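Local coordinates for protein peptidylprolyl Isomerase (PDB 6B4P) that probably catalyses the cis-trans isomerisation of peptide bonds preceding proline, as an FKBP-type peptidylprolyl isomerase of the amoeba Naegleria fowleri, at residues A[22-27]-A[84-89]; A[42-47]-A[77-82]; A[100-105]-A[109-114]. All blocks are in the same frame, centred on the assembly; numbering follows the deposited sequence.

Contact 1: A[22-27]-A[84-89]; sequences LKKKII and KSMKKG
On the concave, helix-bearing side of the curved FKBP sheet, K24 of strand 23-26 reaches the loop after helix 77-84, where S85 receives its amine. The lysine starts with CG between the backbone N and the carbonyl carbon (chi1 76°) and then runs extended, which carries NZ across most of the 9.4 Å between K24 CA and S85 CA, up to the serine's oxygens. At its end K24 NZ gives a hydrogen bond to S85 OG at 3.0 Å and a weak one to S85 O at 3.1 Å, so that one serine offers both its hydroxyl and its carbonyl. The hydroxyl is itself steered: S85 OG also bonds to the carbonyl of G82, in the last turn of helix 77-84, which leaves it well disposed to accept from the lysine. In the FKBP topology this loop carries the chain from the helix back into strand 91-96, the antiparallel partner of 23-26. At the mouth of that strand E90 forms a salt bridge with K24, and probably favours the charged form of this buried lysine. M86 comes alongside, its CG 4.2 Å from K24 NZ, while its thioether side chain packs on F94, I121 and L123 of the sheet.

Contact 2: A[42-47]-A[77-82]; sequences VSVHYT and RGWDLG
W79 projects from the helix 77-82 onto Y46 and V44 of the strand 42-47, and the meeting of the two aromatic rings is a clear case of a T-shaped, edge-to-face pair. The indole gives its six-membered end: W79 CH2 stands over one face of the tyrosine ring, displaced toward its rim, with Y46 CD2 the closest atom at 3.6 Å. The neighbouring W79 CZ2 lies 3.8 Å from Y46 CG. The ring centroids of Y46 and W79 are 5.0 Å apart and the planes are inclined at 67°, so the tryptophan edge, and not its face, is spent on the tyrosine. Y46 presents this face because CG sits between the backbone N and the carbonyl carbon (chi1 68°), which swings the ring out across the strand direction, with a face turned to the indole. Its hydroxyl is held by D57 and R62 while the indole edge backs one face. V44, two residues earlier on the same side of the strand, adds a looser touch from its CG2 to W79 CZ3 at 4.4 Å. No hydrogen bond joins the two segments; the contact is purely apolar and wholly buried. In FKBPs a tryptophan of this helix forms the floor of the proline-binding pocket, with a tyrosine of the central strand beside it, and W79 and Y46 are consistent with those roles. The helix lies across the concave face of the curved antiparallel sheet: W79 also packs on I121 of strand 117-126, and Y46 on F66 of strand 66-69, two of the strands that pair with 41-50.

Contact 3: A[100-105]-A[109-114]; sequences YAYGNN and GLIPAN
Y102 and I111 form the tight part of this contact, and the polar ends of N104 and N114 its loose part. The terminal methyl of the isoleucine comes obliquely against the CD1-CE1 side of the tyrosine, I111 CD1 3.5 Å from Y102 CE1, the two side chains crossing at about a right angle. The isoleucine turns CG1 beside its backbone N (chi1 -69°) and reaches on from there in extended form, which brings that methyl to the ring. L117 and F56 pack around the isoleucine, the one buried residue of the contact.

Further out the backbones do the touching. N114 CA comes 3.2 Å from G103 O in a CA-H...O contact, and a straighter one, with 174° at the hydrogen, runs from A113 CA to N105 O over 3.5 Å. A113 CB rests 3.5 Å from N104 O. On the solvent side the N104 and N114 side chains lie next to each other and point the same way, yet their amide planes stand 83° apart and the two OD1 atoms, N104 and N114, stay 4.0 Å from one another. N114 OD1 turns instead to the hydroxyl of S98.

A type II' turn from Y102 to N105, with glycine at its second position, and a classic beta bulge in which L110 and I111 both face I107 shape this excursion between strands 91-96 and 117-126, the long loop that in FKBPs overhangs the proline pocket.

In the fold
After the short strand 14-15, the chain runs through strand 23-26 and on into the central strand 41-50. Contact 2 closes the shorter loop when helix 77-84 returns to that strand, and contact 1 closes the wider one just afterwards, enclosing it. Contact 3 follows in series as a local excursion before the last strand; none of the three cross. Contacts 1 and 2 are 9 Å apart between centres and share packing, with L22 lying on L81 and G78. Contact 3 sits on the other side of the chain's centre from contact 1, but Y100 reaches back, its carbonyl probably hydrogen-bonded to G78 N. Helix 77-84 and the loop after it thus meet strand 23-26, strand 41-50 and the loop between strands 91-96 and 117-126.

Contact 1: A[22-27]-A[84-89]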
loop_
_atom_site.group_PDB
_atom_site.type_symbol
_atom_site.label_atom_id
_atom_site.label_comp_id
_atom_site.label_asym_id
_atom_site.label_seq_id
_atom_site.Cartn_x
_atom_site.Cartn_y
_atom_site.Cartn_z
ATOM N N LEU A 22 -0.337 5.242 -10.323
ATOM C CA LEU A 22 -0.486 4.391 -9.147
ATOM C C LEU A 22 -1.161 3.111 -9.620
ATOM O O LEU A 22 -2.250 3.164 -10.200
ATOM C CB LEU A 22 -1.334 5.074 -8.071
ATOM C CG LEU A 22 -1.709 4.259 -6.826
ATOM C CD1 LEU A 22 -0.476 4.050 -5.964
ATOM C CD2 LEU A 22 -2.813 4.955 -6.035
ATOM N N LYS A 23 -0.518 1.967 -9.403
ATOM C CA LYS A 23 -0.998 0.745 -10.036
ATOM C C LYS A 23 -0.615 -0.454 -9.188
ATOM O O LYS A 23 0.284 -0.372 -8.348
ATOM C CB LYS A 23 -0.425 0.619 -11.446
ATOM C CG LYS A 23 1.096 0.657 -11.463
ATOM C CD LYS A 23 1.661 0.669 -12.866
ATOM C CE LYS A 23 3.166 0.596 -12.786
ATOM N NZ LYS A 23 3.774 0.247 -14.094
ATOM N N LYS A 24 -1.295 -1.578 -9.422
ATOM C CA LYS A 24 -1.029 -2.785 -8.653
ATOM C C LYS A 24 -1.110 -4.032 -9.525
ATOM O O LYS A 24 -1.720 -4.043 -10.598
ATOM C CB LYS A 24 -2.007 -2.936 -7.474
ATOM C CG LYS A 24 -3.391 -3.400 -7.904
ATOM C CD LYS A 24 -4.370 -3.499 -6.715
ATOM C CE LYS A 24 -5.715 -4.002 -7.190
ATOM N NZ LYS A 24 -6.730 -4.113 -6.072
ATOM N N LYS A 25 -0.458 -5.085 -9.039
ATOM C CA LYS A 25 -0.613 -6.448 -9.539
ATOM C C LYS A 25 -1.169 -7.286 -8.399
ATOM O O LYS A 25 -0.658 -7.211 -7.277
ATOM C CB LYS A 25 0.720 -7.028 -10.014
ATOM C CG LYS A 25 1.288 -6.368 -11.268
ATOM C CD LYS A 25 2.790 -6.591 -11.397
ATOM C CE LYS A 25 3.171 -8.055 -11.296
ATOM N NZ LYS A 25 4.655 -8.217 -11.371
ATOM N N ILE A 26 -2.206 -8.078 -8.674
ATOM C CA ILE A 26 -2.781 -8.927 -7.638
ATOM C C ILE A 26 -1.930 -10.185 -7.530
ATOM O O ILE A 26 -1.682 -10.869 -8.529
ATOM C CB ILE A 26 -4.254 -9.257 -7.931
ATOM C CG1 ILE A 26 -5.078 -7.966 -7.912
ATOM C CG2 ILE A 26 -4.802 -10.249 -6.909
ATOM C CD1 ILE A 26 -6.538 -8.148 -8.264
ATOM N N ILE A 27 -1.431 -10.456 -6.330
ATOM C CA ILE A 27 -0.648 -11.658 -6.071
ATOM C C ILE A 27 -1.547 -12.808 -5.653
ATOM O O ILE A 27 -1.486 -13.907 -6.210
ATOM C CB ILE A 27 0.413 -11.364 -4.988
ATOM C CG1 ILE A 27 1.334 -10.231 -5.421
ATOM C CG2 ILE A 27 1.192 -12.622 -4.636
ATOM C CD1 ILE A 27 2.298 -9.801 -4.340
ATOM N N LYS A 84 -8.172 0.946 -0.575
ATOM C CA LYS A 84 -9.583 1.029 -0.947
ATOM C C LYS A 84 -9.910 0.105 -2.121
ATOM O O LYS A 84 -11.027 -0.419 -2.201
ATOM C CB LYS A 84 -9.946 2.474 -1.285
ATOM N N SER A 85 -8.947 -0.116 -3.030
ATOM C CA SER A 85 -9.149 -0.964 -4.201
ATOM C C SER A 85 -9.092 -2.448 -3.885
ATOM O O SER A 85 -9.406 -3.262 -4.764
ATOM C CB SER A 85 -8.104 -0.656 -5.280
ATOM O OG SER A 85 -6.870 -1.319 -5.028
ATOM N N MET A 86 -8.706 -2.821 -2.670
ATOM C CA MET A 86 -8.430 -4.212 -2.345
ATOM C C MET A 86 -9.655 -4.912 -1.778
ATOM O O MET A 86 -10.486 -4.311 -1.095
ATOM C CB MET A 86 -7.281 -4.305 -1.345
ATOM C CG MET A 86 -5.950 -3.819 -1.920
ATOM S SD MET A 86 -4.635 -3.871 -0.703
ATOM C CE MET A 86 -4.336 -5.638 -0.559
ATOM N N LYS A 87 -9.753 -6.200 -2.073
ATOM C CA LYS A 87 -10.742 -7.061 -1.449
ATOM C C LYS A 87 -10.190 -7.649 -0.154
ATOM O O LYS A 87 -8.977 -7.725 0.058
ATOM C CB LYS A 87 -11.151 -8.179 -2.404
ATOM C CG LYS A 87 -11.813 -7.676 -3.683
ATOM C CD LYS A 87 -12.065 -8.820 -4.645
ATOM C CE LYS A 87 -12.663 -8.341 -5.962
ATOM N NZ LYS A 87 -12.966 -9.493 -6.864
ATOM N N LYS A 88 -11.105 -8.065 0.722
ATOM C CA LYS A 88 -10.701 -8.698 1.971
ATOM C C LYS A 88 -9.770 -9.870 1.688
ATOM O O LYS A 88 -10.078 -10.734 0.863
ATOM C CB LYS A 88 -11.933 -9.170 2.738
ATOM C CG LYS A 88 -11.635 -9.657 4.145
ATOM C CD LYS A 88 -12.918 -10.014 4.901
ATOM C CE LYS A 88 -13.757 -8.760 5.118
ATOM N NZ LYS A 88 -14.958 -9.032 5.969
ATOM N N GLY A 89 -8.620 -9.892 2.363
ATOM C CA GLY A 89 -7.654 -10.967 2.172
ATOM C C GLY A 89 -6.742 -10.832 0.966
ATOM O O GLY A 89 -5.804 -11.635 0.824
#

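Contact 2: A[42-47]-A[77-82]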
loop_
_atom_site.group_PDB
_atom_site.type_symbol
_atom_site.label_atom_id
_atom_site.label_comp_id
_atom_site.label_asym_id
_atom_site.label_seq_id
_atom_site.Cartn_x
_atom_site.Cartn_y
_atom_site.Cartn_z
ATOM N N VAL A 42 -8.516 -0.593 9.056
ATOM C CA VAL A 42 -7.998 -1.724 8.297
ATOM C C VAL A 42 -6.714 -2.210 8.948
ATOM O O VAL A 42 -5.934 -1.430 9.504
ATOM C CB VAL A 42 -7.760 -1.364 6.814
ATOM C CG1 VAL A 42 -9.059 -0.966 6.136
ATOM C CG2 VAL A 42 -6.712 -0.268 6.674
ATOM N N SER A 43 -6.489 -3.514 8.864
ATOM C CA SER A 43 -5.252 -4.136 9.314
ATOM C C SER A 43 -4.535 -4.692 8.094
ATOM O O SER A 43 -5.126 -5.467 7.331
ATOM C CB SER A 43 -5.527 -5.259 10.314
ATOM O OG SER A 43 -6.038 -4.762 11.539
ATOM N N VAL A 44 -3.269 -4.297 7.908
ATOM C CA VAL A 44 -2.494 -4.733 6.753
ATOM C C VAL A 44 -1.138 -5.248 7.201
ATOM O O VAL A 44 -0.569 -4.797 8.201
ATOM C CB VAL A 44 -2.300 -3.611 5.703
ATOM C CG1 VAL A 44 -3.650 -3.100 5.166
ATOM C CG2 VAL A 44 -1.468 -2.462 6.265
ATOM N N HIS A 45 -0.623 -6.212 6.442
ATOM C CA HIS A 45 0.787 -6.553 6.478
ATOM C C HIS A 45 1.412 -6.024 5.201
ATOM O O HIS A 45 0.809 -6.115 4.126
ATOM C CB HIS A 45 1.008 -8.061 6.607
ATOM C CG HIS A 45 1.239 -8.504 8.015
ATOM N ND1 HIS A 45 2.130 -7.869 8.853
ATOM C CD2 HIS A 45 0.699 -9.517 8.735
ATOM C CE1 HIS A 45 2.131 -8.473 10.029
ATOM N NE2 HIS A 45 1.269 -9.474 9.984
ATOM N N TYR A 46 2.617 -5.465 5.313
ATOM C CA TYR A 46 3.215 -4.865 4.131
ATOM C C TYR A 46 4.722 -5.055 4.138
ATOM O O TYR A 46 5.346 -5.240 5.184
ATOM C CB TYR A 46 2.899 -3.366 4.038
ATOM C CG TYR A 46 3.582 -2.584 5.130
ATOM C CD1 TYR A 46 4.828 -1.996 4.919
ATOM C CD2 TYR A 46 2.999 -2.460 6.385
ATOM C CE1 TYR A 46 5.465 -1.303 5.943
ATOM C CE2 TYR A 46 3.626 -1.774 7.411
ATOM C CZ TYR A 46 4.857 -1.191 7.180
ATOM O OH TYR A 46 5.495 -0.520 8.183
ATOM N N THR A 47 5.301 -4.976 2.941
ATOM C CA THR A 47 6.746 -4.886 2.750
ATOM C C THR A 47 7.020 -3.763 1.760
ATOM O O THR A 47 6.466 -3.762 0.657
ATOM C CB THR A 47 7.327 -6.207 2.246
ATOM O OG1 THR A 47 7.072 -7.252 3.203
ATOM C CG2 THR A 47 8.837 -6.089 2.048
ATOM N N ARG A 77 -1.051 8.806 0.223
ATOM C CA ARG A 77 -2.222 8.750 -0.649
ATOM C C ARG A 77 -2.302 7.425 -1.397
ATOM O O ARG A 77 -3.397 6.882 -1.603
ATOM C CB ARG A 77 -2.188 9.920 -1.631
ATOM C CG ARG A 77 -3.429 10.031 -2.491
ATOM C CD ARG A 77 -3.534 11.423 -3.088
ATOM N NE ARG A 77 -2.410 11.742 -3.965
ATOM C CZ ARG A 77 -2.491 11.782 -5.291
ATOM N NH1 ARG A 77 -3.645 11.522 -5.890
ATOM N NH2 ARG A 77 -1.423 12.085 -6.018
ATOM N N GLY A 78 -1.155 6.890 -1.819
ATOM C CA GLY A 78 -1.167 5.618 -2.522
ATOM C C GLY A 78 -1.699 4.474 -1.682
ATOM O O GLY A 78 -2.261 3.516 -2.222
ATOM N N TRP A 79 -1.532 4.549 -0.358
ATOM C CA TRP A 79 -2.130 3.540 0.508
ATOM C C TRP A 79 -3.633 3.751 0.684
ATOM O O TRP A 79 -4.398 2.780 0.655
ATOM C CB TRP A 79 -1.450 3.537 1.875
ATOM C CG TRP A 79 -0.211 2.706 1.968
ATOM C CD1 TRP A 79 0.676 2.398 0.964
ATOM C CD2 TRP A 79 0.279 2.077 3.142
ATOM N NE1 TRP A 79 1.690 1.612 1.466
ATOM C CE2 TRP A 79 1.467 1.403 2.802
ATOM C CE3 TRP A 79 -0.179 2.016 4.469
ATOM C CZ2 TRP A 79 2.204 0.675 3.736
ATOM C CZ3 TRP A 79 0.559 1.309 5.393
ATOM C CH2 TRP A 79 1.738 0.643 5.020
ATOM N N ASP A 80 -4.083 4.995 0.888
ATOM C CA ASP A 80 -5.523 5.227 0.977
ATOM C C ASP A 80 -6.214 4.770 -0.305
ATOM O O ASP A 80 -7.217 4.051 -0.265
ATOM C CB ASP A 80 -5.809 6.707 1.243
ATOM C CG ASP A 80 -6.088 7.018 2.714
ATOM O OD1 ASP A 80 -6.289 6.097 3.537
ATOM O OD2 ASP A 80 -6.108 8.223 3.043
ATOM N N LEU A 81 -5.678 5.162 -1.464
ATOM C CA LEU A 81 -6.301 4.752 -2.720
ATOM C C LEU A 81 -6.095 3.269 -2.977
ATOM O O LEU A 81 -7.004 2.575 -3.453
ATOM C CB LEU A 81 -5.728 5.556 -3.884
ATOM C CG LEU A 81 -6.034 7.046 -3.949
ATOM C CD1 LEU A 81 -5.294 7.686 -5.113
ATOM C CD2 LEU A 81 -7.538 7.260 -4.075
ATOM N N GLY A 82 -4.901 2.765 -2.678
ATOM C CA GLY A 82 -4.593 1.385 -3.014
ATOM C C GLY A 82 -5.362 0.395 -2.164
ATOM O O GLY A 82 -5.910 -0.584 -2.676
#

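Contact 3: A[100-105]-A[109-114]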
loop_
_atom_site.group_PDB
_atom_site.type_symbol
_atom_site.label_atom_id
_atom_site.label_comp_id
_atom_site.label_asym_id
_atom_site.label_seq_id
_atom_site.Cartn_x
_atom_site.Cartn_y
_atom_site.Cartn_z
ATOM N N TYR A 100 2.433 10.157 -4.916
ATOM C CA TYR A 100 1.447 9.419 -4.136
ATOM C C TYR A 100 2.041 8.931 -2.824
ATOM O O TYR A 100 1.392 8.164 -2.102
ATOM C CB TYR A 100 0.883 8.233 -4.938
ATOM C CG TYR A 100 0.035 8.633 -6.123
ATOM C CD1 TYR A 100 -1.349 8.683 -6.028
ATOM C CD2 TYR A 100 0.622 8.979 -7.336
ATOM C CE1 TYR A 100 -2.126 9.059 -7.117
ATOM C CE2 TYR A 100 -0.143 9.345 -8.416
ATOM C CZ TYR A 100 -1.515 9.391 -8.302
ATOM O OH TYR A 100 -2.268 9.764 -9.390
ATOM N N ALA A 101 3.278 9.329 -2.518
ATOM C CA ALA A 101 3.950 8.874 -1.307
ATOM C C ALA A 101 4.459 10.091 -0.539
ATOM O O ALA A 101 3.655 10.917 -0.097
ATOM C CB ALA A 101 5.082 7.897 -1.647
ATOM N N TYR A 102 5.775 10.237 -0.390
ATOM C CA TYR A 102 6.325 11.326 0.405
ATOM C C TYR A 102 6.843 12.479 -0.440
ATOM O O TYR A 102 7.430 13.418 0.107
ATOM C CB TYR A 102 7.417 10.800 1.338
ATOM C CG TYR A 102 6.869 9.794 2.327
ATOM C CD1 TYR A 102 7.086 8.425 2.154
ATOM C CD2 TYR A 102 6.101 10.201 3.411
ATOM C CE1 TYR A 102 6.569 7.498 3.047
ATOM C CE2 TYR A 102 5.587 9.278 4.312
ATOM C CZ TYR A 102 5.817 7.929 4.123
ATOM O OH TYR A 102 5.300 7.012 5.004
ATOM N N GLY A 103 6.605 12.457 -1.749
ATOM C CA GLY A 103 6.944 13.613 -2.561
ATOM C C GLY A 103 8.432 13.887 -2.546
ATOM O O GLY A 103 9.257 12.971 -2.633
ATOM N N ASN A 104 8.788 15.169 -2.434
ATOM C CA ASN A 104 10.196 15.549 -2.410
ATOM C C ASN A 104 10.851 15.322 -1.053
ATOM O O ASN A 104 12.046 15.607 -0.908
ATOM C CB ASN A 104 10.360 17.013 -2.828
ATOM C CG ASN A 104 10.029 17.238 -4.287
ATOM O OD1 ASN A 104 10.226 16.353 -5.121
ATOM N ND2 ASN A 104 9.529 18.426 -4.605
ATOM N N ASN A 105 10.113 14.815 -0.069
ATOM C CA ASN A 105 10.654 14.652 1.270
ATOM C C ASN A 105 11.475 13.373 1.392
ATOM O O ASN A 105 11.180 12.343 0.773
ATOM C CB ASN A 105 9.531 14.605 2.306
ATOM C CG ASN A 105 8.680 15.860 2.311
ATOM O OD1 ASN A 105 9.182 16.967 2.492
ATOM N ND2 ASN A 105 7.381 15.690 2.113
ATOM N N GLY A 109 16.758 7.810 7.474
ATOM C CA GLY A 109 16.949 6.427 7.853
ATOM C C GLY A 109 15.980 5.446 7.230
ATOM O O GLY A 109 16.048 4.252 7.545
ATOM N N LEU A 110 15.085 5.899 6.358
ATOM C CA LEU A 110 14.073 5.011 5.801
ATOM C C LEU A 110 13.961 5.181 4.289
ATOM O O LEU A 110 14.123 4.217 3.532
ATOM C CB LEU A 110 12.722 5.271 6.472
ATOM C CG LEU A 110 11.647 4.198 6.309
ATOM C CD1 LEU A 110 12.045 2.936 7.064
ATOM C CD2 LEU A 110 10.291 4.710 6.776
ATOM N N ILE A 111 13.710 6.405 3.841
ATOM C CA ILE A 111 13.352 6.680 2.454
ATOM C C ILE A 111 14.108 7.904 1.957
ATOM O O ILE A 111 14.000 8.985 2.555
ATOM C CB ILE A 111 11.837 6.891 2.324
ATOM C CG1 ILE A 111 11.102 5.576 2.570
ATOM C CG2 ILE A 111 11.469 7.469 0.959
ATOM C CD1 ILE A 111 9.624 5.757 2.778
ATOM N N PRO A 112 14.875 7.785 0.876
ATOM C CA PRO A 112 15.533 8.957 0.296
ATOM C C PRO A 112 14.533 9.912 -0.334
ATOM O O PRO A 112 13.416 9.545 -0.708
ATOM C CB PRO A 112 16.454 8.357 -0.776
ATOM C CG PRO A 112 16.379 6.872 -0.605
ATOM C CD PRO A 112 15.106 6.563 0.096
ATOM N N ALA A 113 14.973 11.161 -0.481
ATOM C CA ALA A 113 14.125 12.175 -1.088
ATOM C C ALA A 113 13.668 11.756 -2.482
ATOM O O ALA A 113 14.437 11.189 -3.265
ATOM C CB ALA A 113 14.867 13.511 -1.157
ATOM N N ASN A 114 12.394 12.021 -2.776
ATOM C CA ASN A 114 11.820 11.856 -4.116
ATOM C C ASN A 114 11.821 10.393 -4.576
ATOM O O ASN A 114 12.233 10.067 -5.691
ATOM C CB ASN A 114 12.538 12.756 -5.125
ATOM C CG ASN A 114 11.783 12.885 -6.415
ATOM O OD1 ASN A 114 10.573 12.649 -6.463
ATOM N ND2 ASN A 114 12.488 13.245 -7.479
#